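Local coordinates for protein beta-N-acetylglucosaminidase (Thermotoga maritima, PDB 3WO8) that probably hydrolyses terminal non-reducing N-acetyl-D-hexosamine residues from N-acetyl-beta-D-hexosaminides, as a dimeric glycoside hydrolase of family 3, at residues V339-K342 and A343-F346. Residues are numbered along the deposited sequence; the frame is centred on the assembly and turned at random.
Sequences VSMK and AVEF
Met341 meets Val344 and Phe346 in a local helix-to-strand junction, where the C-terminal part of helix 334-342 gives way, within a few residues, to strand 345-347, the outermost strand, within the chain, of the C-terminal domain's mixed sheet. Two i to i+3 backbone bonds make the turn. Ala343 N donates to Ser340 O at 3.2 Å, through a rather bent bond (142°), and Val344 N donates to Met341 O at 2.9 Å, considerably straighter at 161°. In both, the N-H comes in from over the plane of the carbonyl group. Past this turn the backbone extends at Val344, and its side chain sits against the carbonyls just used: CG2 is 3.3 Å from Ser340 O and equally close to Met341 O.

The apolar link is made by one methyl group. CB of Met341 points away from residues 343-346; with CG anti to the backbone N (chi1 -174°), bends at chi2 and chi3 carry CE alongside Val344 and Phe346. There CE lies 4.0 Å from Val344 CB and 3.9 Å from Phe346 CZ, approaching the ring obliquely, and the methionine chain runs roughly perpendicular to both partners. A single side chain thus bridges two residues beyond the turn.

Neighbouring elements complete the setting. Helix 462-471 packs on Ser340, Met341 and Val344, while Arg458 NH1 hydrogen-bonds to Ala343 O; ND2 of Asn98 of the second subunit hydrogen-bonds to Val339 O, placing this part of the helix at the dimer interface. The whole exemplifies a helix passing through a type I turn, closed by the Val344 N to Met341 O bond, into a strand, here one pairing antiparallel with 453-456 in the mixed sheet of the C-terminal alpha/beta domain.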
loop_
_atom_site.group_PDB
_atom_site.type_symbol
_atom_site.label_atom_id
_atom_site.label_comp_id
_atom_site.label_asym_id
_atom_site.label_seq_id
_atom_site.Cartn_x
_atom_site.Cartn_y
_atom_site.Cartn_z
ATOM N N VAL B 339 19.286 -0.258 3.369
ATOM C CA VAL B 339 19.432 1.178 3.544
ATOM C C VAL B 339 19.317 1.518 5.016
ATOM O O VAL B 339 20.048 2.349 5.522
ATOM C CB VAL B 339 18.374 1.939 2.757
ATOM C CG1 VAL B 339 18.362 3.409 3.154
ATOM C CG2 VAL B 339 18.662 1.808 1.285
ATOM N N SER B 340 18.423 0.836 5.726
ATOM C CA SER B 340 18.182 1.170 7.115
ATOM C C SER B 340 19.355 0.740 7.960
ATOM O O SER B 340 19.841 1.527 8.804
ATOM C CB SER B 340 16.907 0.528 7.638
ATOM O OG SER B 340 15.970 0.343 6.584
ATOM N N MET B 341 19.788 -0.507 7.740
ATOM C CA MET B 341 20.959 -1.046 8.432
ATOM C C MET B 341 22.146 -0.090 8.343
ATOM O O MET B 341 22.730 0.303 9.358
ATOM C CB MET B 341 21.375 -2.398 7.846
ATOM C CG MET B 341 22.505 -3.072 8.648
ATOM S SD MET B 341 22.116 -3.443 10.391
ATOM C CE MET B 341 23.063 -2.358 11.444
ATOM N N LYS B 342 22.456 0.307 7.113
ATOM C CA LYS B 342 23.670 1.081 6.824
ATOM C C LYS B 342 23.711 2.430 7.523
ATOM O O LYS B 342 24.791 2.996 7.720
ATOM C CB LYS B 342 23.838 1.258 5.314
ATOM C CG LYS B 342 25.094 2.019 4.897
ATOM C CD LYS B 342 25.731 1.485 3.598
ATOM C CE LYS B 342 26.890 2.360 3.091
ATOM N NZ LYS B 342 26.469 3.399 2.093
ATOM N N ALA B 343 22.547 2.954 7.904
ATOM C CA ALA B 343 22.508 4.252 8.578
ATOM C C ALA B 343 22.715 4.170 10.097
ATOM O O ALA B 343 22.777 5.212 10.785
ATOM C CB ALA B 343 21.207 4.970 8.243
ATOM N N VAL B 344 22.836 2.944 10.614
ATOM C CA VAL B 344 23.022 2.712 12.049
ATOM C C VAL B 344 24.507 2.563 12.447
ATOM O O VAL B 344 25.308 1.917 11.766
ATOM C CB VAL B 344 22.317 1.424 12.540
ATOM C CG1 VAL B 344 22.172 1.458 14.046
ATOM C CG2 VAL B 344 20.944 1.218 11.919
ATOM N N GLU B 345 24.832 3.158 13.581
ATOM C CA GLU B 345 26.132 3.059 14.230
ATOM C C GLU B 345 25.897 2.482 15.605
ATOM O O GLU B 345 24.959 2.925 16.276
ATOM C CB GLU B 345 26.741 4.453 14.429
ATOM C CG GLU B 345 27.443 5.041 13.209
ATOM C CD GLU B 345 27.575 6.556 13.286
ATOM O OE1 GLU B 345 26.797 7.193 14.033
ATOM O OE2 GLU B 345 28.446 7.113 12.573
ATOM N N PHE B 346 26.736 1.519 16.024
ATOM C CA PHE B 346 26.809 1.105 17.433
ATOM C C PHE B 346 27.968 1.806 18.113
ATOM O O PHE B 346 29.030 1.832 17.597
ATOM C CB PHE B 346 26.985 -0.390 17.558
ATOM C CG PHE B 346 26.043 -1.191 16.700
ATOM C CD1 PHE B 346 24.762 -1.493 17.122
ATOM C CD2 PHE B 346 26.461 -1.661 15.466
ATOM C CE1 PHE B 346 23.923 -2.250 16.328
ATOM C CE2 PHE B 346 25.629 -2.419 14.661
ATOM C CZ PHE B 346 24.356 -2.706 15.097
#